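PDB 3RDR: N-acetylmuramoyl-L-alanine amidase XlyA from Bacillus subtilis, which hydrolyses the amide link between N-acetylmuramoyl residues and L-amino acids in cell-wall peptidoglycan, the present chain being its zinc-containing catalytic domain. Local coordinates for residues N6-F11 / E67-L72; Y22-L27 / A91-E96; W59-D64 / L72-N77. All blocks are in the same frame, centred on the assembly; numbering follows the deposited sequence.

Contact 1: residues N6-F11 / E67-L72; sequences NIIQDF and EIYQHL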
ATOM      1  N   ASN A   6     -15.356  -1.102   0.892  1.00 44.52           N
ATOM      2  CA  ASN A   6     -15.242  -1.994   2.040  1.00 43.57           C
ATOM      3  C   ASN A   6     -13.795  -2.377   2.365  1.00 41.65           C
ATOM      4  O   ASN A   6     -13.026  -2.741   1.475  1.00 39.83           O
ATOM      5  CB  ASN A   6     -16.065  -3.254   1.770  1.00 46.92           C
ATOM      6  CG  ASN A   6     -16.517  -3.938   3.042  1.00 50.94           C
ATOM      7  OD1 ASN A   6     -15.702  -4.427   3.822  1.00 53.64           O
ATOM      8  ND2 ASN A   6     -17.829  -3.975   3.257  1.00 52.42           N
ATOM      9  N   ILE A   7     -13.434  -2.290   3.645  1.00 39.70           N
ATOM     10  CA  ILE A   7     -12.088  -2.640   4.102  1.00 37.69           C
ATOM     11  C   ILE A   7     -12.146  -3.903   4.961  1.00 36.38           C
ATOM     12  O   ILE A   7     -12.789  -3.912   6.008  1.00 35.40           O
ATOM     13  CB  ILE A   7     -11.444  -1.519   4.967  1.00 38.35           C
ATOM     14  CG1 ILE A   7     -11.199  -0.261   4.134  1.00 38.75           C
ATOM     15  CG2 ILE A   7     -10.122  -2.002   5.552  1.00 36.91           C
ATOM     16  CD1 ILE A   7     -12.431   0.570   3.903  1.00 43.77           C
ATOM     17  N   ILE A   8     -11.470  -4.962   4.519  1.00 34.30           N
ATOM     18  CA  ILE A   8     -11.443  -6.221   5.260  1.00 33.21           C
ATOM     19  C   ILE A   8     -10.099  -6.397   5.974  1.00 33.62           C
ATOM     20  O   ILE A   8      -9.044  -6.399   5.337  1.00 30.76           O
ATOM     21  CB  ILE A   8     -11.661  -7.444   4.329  1.00 32.97           C
ATOM     22  CG1 ILE A   8     -13.074  -7.424   3.735  1.00 33.23           C
ATOM     23  CG2 ILE A   8     -11.449  -8.740   5.103  1.00 31.88           C
ATOM     24  CD1 ILE A   8     -13.270  -6.398   2.642  1.00 36.68           C
ATOM     25  N   GLN A   9     -10.141  -6.544   7.297  1.00 32.44           N
ATOM     26  CA  GLN A   9      -8.923  -6.731   8.077  1.00 32.34           C
ATOM     27  C   GLN A   9      -8.588  -8.212   8.195  1.00 32.36           C
ATOM     28  O   GLN A   9      -9.422  -9.024   8.603  1.00 32.53           O
ATOM     29  CB  GLN A   9      -9.079  -6.115   9.469  1.00 32.42           C
ATOM     30  CG  GLN A   9      -9.369  -4.623   9.442  1.00 35.06           C
ATOM     31  CD  GLN A   9      -9.393  -4.002  10.821  1.00 37.84           C
ATOM     32  OE1 GLN A   9      -9.996  -4.545  11.749  1.00 39.20           O
ATOM     33  NE2 GLN A   9      -8.746  -2.851  10.963  1.00 35.60           N
ATOM     34  N   ASP A  10      -7.363  -8.555   7.818  1.00 30.26           N
ATOM     35  CA  ASP A  10      -6.889  -9.931   7.867  1.00 30.86           C
ATOM     36  C   ASP A  10      -5.383  -9.842   8.076  1.00 30.46           C
ATOM     37  O   ASP A  10      -4.584 -10.116   7.179  1.00 28.71           O
ATOM     38  CB  ASP A  10      -7.238 -10.639   6.555  1.00 32.32           C
ATOM     39  CG  ASP A  10      -6.874 -12.104   6.567  1.00 34.78           C
ATOM     40  OD1 ASP A  10      -6.913 -12.722   7.648  1.00 35.46           O
ATOM     41  OD2 ASP A  10      -6.559 -12.644   5.483  1.00 38.11           O
ATOM     42  N   PHE A  11      -5.018  -9.448   9.290  1.00 29.23           N
ATOM     43  CA  PHE A  11      -3.632  -9.248   9.677  1.00 29.32           C
ATOM     44  C   PHE A  11      -2.685 -10.428   9.573  1.00 29.02           C
ATOM     45  O   PHE A  11      -3.073 -11.591   9.714  1.00 28.68           O
ATOM     46  CB  PHE A  11      -3.564  -8.704  11.110  1.00 28.47           C
ATOM     47  CG  PHE A  11      -4.153  -7.326  11.275  1.00 28.14           C
ATOM     48  CD1 PHE A  11      -4.207  -6.730  12.535  1.00 26.98           C
ATOM     49  CD2 PHE A  11      -4.666  -6.631  10.180  1.00 25.36           C
ATOM     50  CE1 PHE A  11      -4.762  -5.463  12.702  1.00 25.57           C
ATOM     51  CE2 PHE A  11      -5.223  -5.366  10.335  1.00 25.55           C
ATOM     52  CZ  PHE A  11      -5.272  -4.779  11.599  1.00 27.88           C
ATOM     53  N   GLU A  67     -12.529  -4.397  -3.510  1.00 32.30           N
ATOM     54  CA  GLU A  67     -12.363  -4.144  -2.086  1.00 31.16           C
ATOM     55  C   GLU A  67     -10.937  -3.831  -1.665  1.00 29.79           C
ATOM     56  O   GLU A  67     -10.030  -3.761  -2.491  1.00 27.74           O
ATOM     57  CB  GLU A  67     -12.870  -5.350  -1.304  1.00 33.71           C
ATOM     58  CG  GLU A  67     -12.338  -6.661  -1.839  1.00 34.80           C
ATOM     59  CD  GLU A  67     -13.057  -7.849  -1.253  1.00 38.21           C
ATOM     60  OE1 GLU A  67     -14.219  -7.681  -0.825  1.00 39.61           O
ATOM     61  OE2 GLU A  67     -12.468  -8.951  -1.234  1.00 39.44           O
ATOM     62  N   ILE A  68     -10.762  -3.657  -0.359  1.00 28.81           N
ATOM     63  CA  ILE A  68      -9.471  -3.337   0.234  1.00 27.18           C
ATOM     64  C   ILE A  68      -9.213  -4.269   1.413  1.00 27.58           C
ATOM     65  O   ILE A  68     -10.103  -4.500   2.231  1.00 28.32           O
ATOM     66  CB  ILE A  68      -9.457  -1.883   0.762  1.00 26.04           C
ATOM     67  CG1 ILE A  68      -9.697  -0.902  -0.385  1.00 25.33           C
ATOM     68  CG2 ILE A  68      -8.128  -1.580   1.442  1.00 26.01           C
ATOM     69  CD1 ILE A  68      -9.938   0.519   0.079  1.00 22.54           C
ATOM     70  N   TYR A  69      -8.001  -4.812   1.484  1.00 25.33           N
ATOM     71  CA  TYR A  69      -7.609  -5.693   2.575  1.00 24.55           C
ATOM     72  C   TYR A  69      -6.492  -5.016   3.358  1.00 24.18           C
ATOM     73  O   TYR A  69      -5.600  -4.407   2.767  1.00 23.64           O
ATOM     74  CB  TYR A  69      -7.105  -7.041   2.045  1.00 22.89           C
ATOM     75  CG  TYR A  69      -8.170  -8.112   1.941  1.00 26.05           C
ATOM     76  CD1 TYR A  69      -9.156  -8.056   0.949  1.00 26.35           C
ATOM     77  CD2 TYR A  69      -8.206  -9.173   2.846  1.00 24.84           C
ATOM     78  CE1 TYR A  69     -10.150  -9.032   0.866  1.00 27.24           C
ATOM     79  CE2 TYR A  69      -9.196 -10.156   2.774  1.00 26.58           C
ATOM     80  CZ  TYR A  69     -10.164 -10.079   1.783  1.00 27.80           C
ATOM     81  OH  TYR A  69     -11.146 -11.042   1.714  1.00 29.90           O
ATOM     82  N   GLN A  70      -6.549  -5.113   4.684  1.00 23.62           N
ATOM     83  CA  GLN A  70      -5.526  -4.523   5.548  1.00 24.58           C
ATOM     84  C   GLN A  70      -4.753  -5.679   6.181  1.00 24.15           C
ATOM     85  O   GLN A  70      -5.337  -6.554   6.816  1.00 23.44           O
ATOM     86  CB  GLN A  70      -6.164  -3.662   6.637  1.00 25.67           C
ATOM     87  CG  GLN A  70      -5.182  -2.755   7.364  1.00 27.31           C
ATOM     88  CD  GLN A  70      -5.817  -2.041   8.544  1.00 28.03           C
ATOM     89  OE1 GLN A  70      -7.009  -1.750   8.533  1.00 30.61           O
ATOM     90  NE2 GLN A  70      -5.020  -1.744   9.558  1.00 26.18           N
ATOM     91  N   HIS A  71      -3.437  -5.662   6.010  1.00 23.46           N
ATOM     92  CA  HIS A  71      -2.576  -6.724   6.505  1.00 22.61           C
ATOM     93  C   HIS A  71      -1.835  -6.376   7.788  1.00 23.20           C
ATOM     94  O   HIS A  71      -1.292  -7.254   8.456  1.00 21.07           O
ATOM     95  CB  HIS A  71      -1.555  -7.070   5.421  1.00 21.81           C
ATOM     96  CG  HIS A  71      -2.123  -7.070   4.037  1.00 21.40           C
ATOM     97  ND1 HIS A  71      -2.950  -8.071   3.571  1.00 21.42           N
ATOM     98  CD2 HIS A  71      -2.004  -6.177   3.026  1.00 18.53           C
ATOM     99  CE1 HIS A  71      -3.314  -7.795   2.331  1.00 22.16           C
ATOM    100  NE2 HIS A  71      -2.754  -6.652   1.977  1.00 21.19           N
ATOM    101  N   LEU A  72      -1.817  -5.093   8.126  1.00 23.71           N
ATOM    102  CA  LEU A  72      -1.102  -4.613   9.301  1.00 23.19           C
ATOM    103  C   LEU A  72      -1.863  -3.480   9.977  1.00 24.89           C
ATOM    104  O   LEU A  72      -2.582  -2.723   9.316  1.00 23.94           O
ATOM    105  CB  LEU A  72       0.265  -4.073   8.872  1.00 21.32           C
ATOM    106  CG  LEU A  72       1.607  -4.807   8.946  1.00 25.27           C
ATOM    107  CD1 LEU A  72       1.456  -6.309   8.970  1.00 27.02           C
ATOM    108  CD2 LEU A  72       2.447  -4.345   7.767  1.00 22.27           C
TER
HETATM  109  O   HOH W   1      -2.777 -10.422   5.099  1.00 20.81           O
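Ile8 packs over one face of the Tyr69 ring. Its CB sits above the ring centre, 3.9 Å from the centroid and 7° off the normal, as a CH-pi contact. Ile8 CG2, anti to the backbone N, lies over the same face, 3.5 Å from Tyr69 CE2. On the other face of the sheet Ile7 and Ile68 lie side by side, CG1 of Ile7 against CB of Ile68, and both touch Trp114 of helix 105-122. Residues 7-9 and 68-70 pair as parallel strands at one edge of the mixed sheet of this T7 lysozyme-like amidase fold. The backbone bonds alternate, with Ile8 N to Ile68 O at 2.7 Å and Gln70 N to Ile8 O at 2.9 Å. Gln9 and Gln70 also lie alongside each other, their amide planes 69° apart. Gln9 NE2 gives an almost straight bond to Gln70 OE1 at 3.2 Å, coming from above the carbonyl plane. Gln70 NE2 donates to Leu72 O at 2.6 Å, and the two bonds together help fix the turn of the Gln70 amide. The Phe11 ring lies beside that amide at 51°. A water joins Asp10 O to His71 ND1, while His71 NE2 bonds Thr62 OG1 and Asp10 OD1 pairs with Lys51.

Contact 2: residues Y22-L27 / A91-E96; sequences YAMTPL and ASIGIE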
ATOM      1  N   TYR A  22       7.354  -2.703  14.634  1.00 24.79           N
ATOM      2  CA  TYR A  22       7.897  -1.509  15.276  1.00 24.03           C
ATOM      3  C   TYR A  22       6.787  -0.473  15.374  1.00 24.69           C
ATOM      4  O   TYR A  22       5.993  -0.319  14.442  1.00 23.84           O
ATOM      5  CB  TYR A  22       9.056  -0.922  14.472  1.00 25.16           C
ATOM      6  CG  TYR A  22      10.326  -1.728  14.553  1.00 28.74           C
ATOM      7  CD1 TYR A  22      11.015  -1.869  15.762  1.00 28.44           C
ATOM      8  CD2 TYR A  22      10.838  -2.362  13.421  1.00 27.38           C
ATOM      9  CE1 TYR A  22      12.185  -2.626  15.839  1.00 30.47           C
ATOM     10  CE2 TYR A  22      12.001  -3.117  13.485  1.00 30.34           C
ATOM     11  CZ  TYR A  22      12.671  -3.249  14.694  1.00 31.53           C
ATOM     12  OH  TYR A  22      13.816  -4.011  14.746  1.00 32.77           O
ATOM     13  N   ALA A  23       6.724   0.227  16.505  1.00 23.14           N
ATOM     14  CA  ALA A  23       5.707   1.253  16.699  1.00 22.41           C
ATOM     15  C   ALA A  23       5.869   2.308  15.614  1.00 22.58           C
ATOM     16  O   ALA A  23       6.991   2.704  15.277  1.00 22.06           O
ATOM     17  CB  ALA A  23       5.856   1.894  18.072  1.00 21.17           C
ATOM     18  N   MET A  24       4.748   2.764  15.070  1.00 22.90           N
ATOM     19  CA  MET A  24       4.791   3.770  14.022  1.00 22.12           C
ATOM     20  C   MET A  24       3.713   4.832  14.151  1.00 20.88           C
ATOM     21  O   MET A  24       2.565   4.539  14.462  1.00 20.84           O
ATOM     22  CB  MET A  24       4.666   3.108  12.638  1.00 22.25           C
ATOM     23  CG  MET A  24       4.569   4.103  11.472  1.00 23.37           C
ATOM     24  SD  MET A  24       4.389   3.342   9.825  1.00 24.90           S
ATOM     25  CE  MET A  24       2.605   3.103   9.730  1.00 18.16           C
ATOM     26  N   THR A  25       4.119   6.072  13.914  1.00 22.80           N
ATOM     27  CA  THR A  25       3.231   7.223  13.902  1.00 25.01           C
ATOM     28  C   THR A  25       3.473   7.703  12.468  1.00 24.82           C
ATOM     29  O   THR A  25       4.396   8.474  12.207  1.00 24.27           O
ATOM     30  CB  THR A  25       3.674   8.296  14.925  1.00 27.34           C
ATOM     31  OG1 THR A  25       3.501   7.784  16.255  1.00 27.10           O
ATOM     32  CG2 THR A  25       2.840   9.565  14.772  1.00 27.03           C
ATOM     33  N   PRO A  26       2.656   7.222  11.516  1.00 25.17           N
ATOM     34  CA  PRO A  26       2.778   7.577  10.097  1.00 25.35           C
ATOM     35  C   PRO A  26       2.696   9.056   9.722  1.00 24.76           C
ATOM     36  O   PRO A  26       1.725   9.746  10.030  1.00 25.64           O
ATOM     37  CB  PRO A  26       1.680   6.742   9.437  1.00 23.48           C
ATOM     38  CG  PRO A  26       0.629   6.686  10.494  1.00 24.00           C
ATOM     39  CD  PRO A  26       1.438   6.423  11.750  1.00 24.65           C
ATOM     40  N   LEU A  27       3.735   9.524   9.042  1.00 25.36           N
ATOM     41  CA  LEU A  27       3.815  10.903   8.579  1.00 25.77           C
ATOM     42  C   LEU A  27       3.696  10.924   7.051  1.00 26.22           C
ATOM     43  O   LEU A  27       3.550  11.990   6.443  1.00 25.52           O
ATOM     44  CB  LEU A  27       5.155  11.518   8.990  1.00 24.97           C
ATOM     45  CG  LEU A  27       5.505  11.498  10.482  1.00 27.98           C
ATOM     46  CD1 LEU A  27       6.917  12.045  10.682  1.00 26.49           C
ATOM     47  CD2 LEU A  27       4.486  12.323  11.262  1.00 25.83           C
ATOM     48  N   ALA A  91       8.002   5.179   8.886  1.00 23.66           N
ATOM     49  CA  ALA A  91       7.064   6.277   9.116  1.00 23.74           C
ATOM     50  C   ALA A  91       6.050   6.501   8.003  1.00 23.51           C
ATOM     51  O   ALA A  91       5.640   7.636   7.757  1.00 25.30           O
ATOM     52  CB  ALA A  91       7.833   7.580   9.380  1.00 23.38           C
ATOM     53  N   SER A  92       5.645   5.440   7.317  1.00 21.65           N
ATOM     54  CA  SER A  92       4.651   5.611   6.268  1.00 21.40           C
ATOM     55  C   SER A  92       3.744   4.405   6.157  1.00 20.29           C
ATOM     56  O   SER A  92       4.108   3.293   6.548  1.00 19.05           O
ATOM     57  CB  SER A  92       5.314   5.882   4.905  1.00 20.91           C
ATOM     58  OG  SER A  92       5.667   4.683   4.227  1.00 21.21           O
ATOM     59  N   ILE A  93       2.547   4.649   5.642  1.00 20.37           N
ATOM     60  CA  ILE A  93       1.566   3.601   5.431  1.00 19.03           C
ATOM     61  C   ILE A  93       1.748   3.139   3.990  1.00 19.72           C
ATOM     62  O   ILE A  93       1.659   3.944   3.061  1.00 21.02           O
ATOM     63  CB  ILE A  93       0.137   4.139   5.617  1.00 20.13           C
ATOM     64  CG1 ILE A  93      -0.041   4.653   7.050  1.00 21.20           C
ATOM     65  CG2 ILE A  93      -0.880   3.047   5.312  1.00 19.73           C
ATOM     66  CD1 ILE A  93      -1.366   5.359   7.294  1.00 21.94           C
ATOM     67  N   GLY A  94       2.031   1.852   3.812  1.00 18.29           N
ATOM     68  CA  GLY A  94       2.221   1.312   2.478  1.00 19.31           C
ATOM     69  C   GLY A  94       0.929   0.815   1.847  1.00 19.65           C
ATOM     70  O   GLY A  94       0.166   0.067   2.477  1.00 16.77           O
ATOM     71  N   ILE A  95       0.684   1.237   0.607  1.00 17.76           N
ATOM     72  CA  ILE A  95      -0.510   0.834  -0.135  1.00 19.70           C
ATOM     73  C   ILE A  95      -0.153   0.210  -1.483  1.00 19.96           C
ATOM     74  O   ILE A  95       0.624   0.774  -2.259  1.00 18.87           O
ATOM     75  CB  ILE A  95      -1.461   2.037  -0.423  1.00 21.96           C
ATOM     76  CG1 ILE A  95      -1.975   2.645   0.886  1.00 24.09           C
ATOM     77  CG2 ILE A  95      -2.665   1.568  -1.239  1.00 17.58           C
ATOM     78  CD1 ILE A  95      -0.969   3.503   1.595  1.00 34.26           C
ATOM     79  N   GLU A  96      -0.723  -0.958  -1.760  1.00 18.35           N
ATOM     80  CA  GLU A  96      -0.483  -1.629  -3.032  1.00 17.27           C
ATOM     81  C   GLU A  96      -1.758  -1.577  -3.860  1.00 17.32           C
ATOM     82  O   GLU A  96      -2.854  -1.783  -3.332  1.00 17.99           O
ATOM     83  CB  GLU A  96      -0.078  -3.093  -2.811  1.00 15.45           C
ATOM     84  CG  GLU A  96       1.404  -3.307  -2.523  1.00 17.54           C
ATOM     85  CD  GLU A  96       2.261  -3.321  -3.788  1.00 20.11           C
ATOM     86  OE1 GLU A  96       1.757  -2.938  -4.866  1.00 17.75           O
ATOM     87  OE2 GLU A  96       3.449  -3.707  -3.699  1.00 18.80           O
TER
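Met24 lays its sulfur against the backbone of Ser92, at the start of strand 92-97. CG is anti to the backbone N (chi1 175°), and the next torsion is also extended. This carries SD to 3.3 Å from Ser92 O and 3.5 Å from Ser92 N. The chain then bends at chi3 (86°). The bend keeps CE close to the same carbonyl and brings it 4.1 Å from Ile93 CG1. Ile93 is the apolar partner that Met24 shares with Pro26. Its CG1 is anti to the carbonyl carbon and touches Pro26 CB at 3.6 Å. Ile93 CD1 is 4.0 Å from both Pro26 CB and Pro26 CG. Ile93 also packs on Phe61 of the neighbouring strand. One hydrogen bond joins the two backbones. Leu27 N donates to Ala91 O at 3.0 Å, and the donor stands above the carbonyl plane. Ser92 turns its side chain away from the loop, and its OG is bonded to Gly88 O and Thr30 OG1. Ala91 follows helix 87-90, and Leu27 leads into strand 28-33. The contact therefore sits where two neighbouring parallel strands, 28-33 and 92-97, enter the central sheet of the amidase domain, a T7 lysozyme fold. Strand 28-33 carries the zinc ligand His32.

Contact 3: residues W59-D64 / L72-N77; sequences WHFTVD and LPLNEN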
ATOM      1  N   TRP A  59       3.123  -4.656   3.661  1.00 17.33           N
ATOM      2  CA  TRP A  59       2.585  -3.308   3.581  1.00 18.35           C
ATOM      3  C   TRP A  59       1.225  -3.333   4.271  1.00 19.38           C
ATOM      4  O   TRP A  59       0.736  -4.402   4.648  1.00 17.36           O
ATOM      5  CB  TRP A  59       2.476  -2.855   2.118  1.00 17.82           C
ATOM      6  CG  TRP A  59       1.737  -3.808   1.261  1.00 19.66           C
ATOM      7  CD1 TRP A  59       0.404  -3.790   0.974  1.00 18.66           C
ATOM      8  CD2 TRP A  59       2.278  -4.956   0.592  1.00 19.51           C
ATOM      9  NE1 TRP A  59       0.082  -4.854   0.168  1.00 19.52           N
ATOM     10  CE2 TRP A  59       1.213  -5.586  -0.082  1.00 18.66           C
ATOM     11  CE3 TRP A  59       3.562  -5.510   0.496  1.00 22.21           C
ATOM     12  CZ2 TRP A  59       1.388  -6.746  -0.846  1.00 20.04           C
ATOM     13  CZ3 TRP A  59       3.737  -6.666  -0.266  1.00 22.74           C
ATOM     14  CH2 TRP A  59       2.652  -7.270  -0.925  1.00 21.09           C
ATOM     15  N   HIS A  60       0.606  -2.167   4.422  1.00 18.72           N
ATOM     16  CA  HIS A  60      -0.658  -2.069   5.144  1.00 20.42           C
ATOM     17  C   HIS A  60      -1.959  -2.364   4.403  1.00 20.52           C
ATOM     18  O   HIS A  60      -2.830  -3.055   4.938  1.00 19.34           O
ATOM     19  CB  HIS A  60      -0.731  -0.681   5.788  1.00 18.61           C
ATOM     20  CG  HIS A  60       0.502  -0.322   6.554  1.00 19.72           C
ATOM     21  ND1 HIS A  60       0.637  -0.560   7.907  1.00 21.55           N
ATOM     22  CD2 HIS A  60       1.691   0.179   6.141  1.00 17.40           C
ATOM     23  CE1 HIS A  60       1.856  -0.224   8.291  1.00 17.40           C
ATOM     24  NE2 HIS A  60       2.516   0.225   7.240  1.00 21.09           N
ATOM     25  N   PHE A  61      -2.091  -1.850   3.184  1.00 20.20           N
ATOM     26  CA  PHE A  61      -3.316  -2.034   2.405  1.00 20.52           C
ATOM     27  C   PHE A  61      -3.098  -2.488   0.960  1.00 20.53           C
ATOM     28  O   PHE A  61      -2.199  -1.999   0.272  1.00 19.43           O
ATOM     29  CB  PHE A  61      -4.093  -0.713   2.325  1.00 20.76           C
ATOM     30  CG  PHE A  61      -4.637  -0.216   3.637  1.00 21.96           C
ATOM     31  CD1 PHE A  61      -5.776  -0.781   4.196  1.00 21.88           C
ATOM     32  CD2 PHE A  61      -4.054   0.880   4.268  1.00 22.34           C
ATOM     33  CE1 PHE A  61      -6.334  -0.256   5.360  1.00 22.91           C
ATOM     34  CE2 PHE A  61      -4.607   1.411   5.433  1.00 22.58           C
ATOM     35  CZ  PHE A  61      -5.750   0.841   5.977  1.00 21.61           C
ATOM     36  N   THR A  62      -3.931  -3.417   0.506  1.00 19.66           N
ATOM     37  CA  THR A  62      -3.889  -3.861  -0.881  1.00 19.18           C
ATOM     38  C   THR A  62      -5.265  -3.473  -1.417  1.00 19.80           C
ATOM     39  O   THR A  62      -6.292  -3.794  -0.811  1.00 18.93           O
ATOM     40  CB  THR A  62      -3.677  -5.370  -1.031  1.00 18.13           C
ATOM     41  OG1 THR A  62      -2.406  -5.732  -0.475  1.00 18.08           O
ATOM     42  CG2 THR A  62      -3.687  -5.748  -2.521  1.00 16.24           C
ATOM     43  N   VAL A  63      -5.277  -2.768  -2.541  1.00 18.71           N
ATOM     44  CA  VAL A  63      -6.512  -2.283  -3.143  1.00 17.99           C
ATOM     45  C   VAL A  63      -6.773  -2.842  -4.539  1.00 18.62           C
ATOM     46  O   VAL A  63      -5.896  -2.786  -5.397  1.00 18.74           O
ATOM     47  CB  VAL A  63      -6.473  -0.727  -3.272  1.00 18.94           C
ATOM     48  CG1 VAL A  63      -7.815  -0.199  -3.790  1.00 18.75           C
ATOM     49  CG2 VAL A  63      -6.115  -0.087  -1.939  1.00 16.67           C
ATOM     50  N   ASP A  64      -7.960  -3.404  -4.767  1.00 20.94           N
ATOM     51  CA  ASP A  64      -8.312  -3.868  -6.109  1.00 23.13           C
ATOM     52  C   ASP A  64      -9.585  -3.123  -6.507  1.00 23.22           C
ATOM     53  O   ASP A  64     -10.005  -2.207  -5.794  1.00 22.48           O
ATOM     54  CB  ASP A  64      -8.481  -5.399  -6.206  1.00 22.75           C
ATOM     55  CG  ASP A  64      -9.604  -5.942  -5.348  1.00 25.33           C
ATOM     56  OD1 ASP A  64     -10.664  -5.298  -5.261  1.00 27.66           O
ATOM     57  OD2 ASP A  64      -9.429  -7.045  -4.782  1.00 24.70           O
ATOM     58  N   LEU A  72      -1.817  -5.093   8.126  1.00 23.71           N
ATOM     59  CA  LEU A  72      -1.102  -4.613   9.301  1.00 23.19           C
ATOM     60  C   LEU A  72      -1.863  -3.480   9.977  1.00 24.89           C
ATOM     61  O   LEU A  72      -2.582  -2.723   9.316  1.00 23.94           O
ATOM     62  CB  LEU A  72       0.265  -4.073   8.872  1.00 21.32           C
ATOM     63  CG  LEU A  72       1.607  -4.807   8.946  1.00 25.27           C
ATOM     64  CD1 LEU A  72       1.456  -6.309   8.970  1.00 27.02           C
ATOM     65  CD2 LEU A  72       2.447  -4.345   7.767  1.00 22.27           C
ATOM     66  N   PRO A  73      -1.727  -3.354  11.308  1.00 25.19           N
ATOM     67  CA  PRO A  73      -2.420  -2.272  12.012  1.00 25.26           C
ATOM     68  C   PRO A  73      -1.643  -0.999  11.680  1.00 25.19           C
ATOM     69  O   PRO A  73      -0.435  -1.059  11.450  1.00 24.18           O
ATOM     70  CB  PRO A  73      -2.294  -2.679  13.483  1.00 26.04           C
ATOM     71  CG  PRO A  73      -0.997  -3.431  13.517  1.00 26.38           C
ATOM     72  CD  PRO A  73      -1.094  -4.282  12.265  1.00 25.14           C
ATOM     73  N   LEU A  74      -2.319   0.146  11.653  1.00 23.90           N
ATOM     74  CA  LEU A  74      -1.645   1.391  11.308  1.00 25.74           C
ATOM     75  C   LEU A  74      -0.655   1.943  12.335  1.00 26.70           C
ATOM     76  O   LEU A  74      -0.018   2.970  12.091  1.00 28.03           O
ATOM     77  CB  LEU A  74      -2.683   2.459  10.943  1.00 26.35           C
ATOM     78  CG  LEU A  74      -3.637   2.031   9.819  1.00 27.95           C
ATOM     79  CD1 LEU A  74      -4.423   3.241   9.337  1.00 27.46           C
ATOM     80  CD2 LEU A  74      -2.850   1.419   8.662  1.00 26.29           C
ATOM     81  N   ASN A  75      -0.514   1.275  13.477  1.00 27.11           N
ATOM     82  CA  ASN A  75       0.446   1.725  14.484  1.00 27.66           C
ATOM     83  C   ASN A  75       1.729   0.894  14.429  1.00 26.36           C
ATOM     84  O   ASN A  75       2.570   0.974  15.323  1.00 25.75           O
ATOM     85  CB  ASN A  75      -0.156   1.677  15.899  1.00 30.16           C
ATOM     86  CG  ASN A  75      -0.814   0.346  16.223  1.00 32.03           C
ATOM     87  OD1 ASN A  75      -0.223  -0.718  16.057  1.00 31.12           O
ATOM     88  ND2 ASN A  75      -2.047   0.407  16.707  1.00 38.41           N
ATOM     89  N   GLU A  76       1.870   0.107  13.361  1.00 24.01           N
ATOM     90  CA  GLU A  76       3.047  -0.736  13.139  1.00 23.55           C
ATOM     91  C   GLU A  76       3.609  -0.487  11.736  1.00 22.87           C
ATOM     92  O   GLU A  76       2.874  -0.103  10.829  1.00 23.63           O
ATOM     93  CB  GLU A  76       2.684  -2.216  13.272  1.00 22.14           C
ATOM     94  CG  GLU A  76       2.599  -2.731  14.702  1.00 24.45           C
ATOM     95  CD  GLU A  76       2.271  -4.215  14.763  1.00 23.92           C
ATOM     96  OE1 GLU A  76       2.682  -4.957  13.845  1.00 25.40           O
ATOM     97  OE2 GLU A  76       1.617  -4.647  15.732  1.00 23.33           O
ATOM     98  N   ASN A  77       4.907  -0.714  11.560  1.00 20.52           N
ATOM     99  CA  ASN A  77       5.546  -0.514  10.261  1.00 21.45           C
ATOM    100  C   ASN A  77       5.519  -1.785   9.420  1.00 19.83           C
ATOM    101  O   ASN A  77       5.187  -2.870   9.905  1.00 20.07           O
ATOM    102  CB  ASN A  77       7.010  -0.098  10.437  1.00 19.67           C
ATOM    103  CG  ASN A  77       7.915  -1.279  10.759  1.00 23.23           C
ATOM    104  OD1 ASN A  77       7.753  -1.943  11.787  1.00 20.55           O
ATOM    105  ND2 ASN A  77       8.868  -1.555   9.871  1.00 19.86           N
TER
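Thr62 OG1 is gripped by two rings, those of Trp59 and His71. Trp59 NE1 donates to it at 2.7 Å, with the oxygen close to the indole plane, and His71 NE2 makes a second hydrogen bond to it. The NE1 bond limits the rotation of the indole, which touches His46 and Leu50 of helix 43-50. The backbone of Trp59 meets the other segment: its O is 3.6 Å from Leu72 CD2. Leu72 crosses His60 at about a right angle. Its CD2 stands over one face of the imidazole, toward the rim, and its CB is 3.7 Å from His60 ND1. Residues 59-64 include the first strand of the antiparallel hairpin 61-63/68-70 in the mixed sheet of this amidase domain, and residues 72-77 follow its second strand. Here the chain makes a type I turn from Pro73 to Glu76, closed by Glu76 N to Pro73 O at 3.2 Å. Pro73 O also lies at the edge of the His60 ring, but 3.7 Å from His60 ND1. That nitrogen is buried with no hydrogen-bond partner in the model. Phe61 and Leu74 form the apolar side of the contact. The Phe61 ring also packs on Leu115 and Leu119 of helix 105-122. The Leu74 and Phe61 side chains cross at about a right angle, Leu74 CD2 3.7 Å from Phe61 CE2.

How the contacts relate
All three contacts reach one six-stranded mixed sheet, in the strand order 7-9, 68-70, 61-63, 92-97, 28-33, 130-132. Contact 1 is at one edge of it. Contact 3 follows, its centre about 8 Å from that of contact 1, and the two share Leu72. The centre of contact 2 lies about 8 Å from that of contact 3 and about 15 Å from that of contact 1, which it does not touch. Strand 61-63 links the three, pairing with 68-70 on one side and with 92-97 on the other. Along the chain, contact 3 is nested between the segments of contact 2, while contact 1 crosses both. Distant pieces of sequence thus close into one sheet, next to which the zinc is bound by His32, His133 and Cys141.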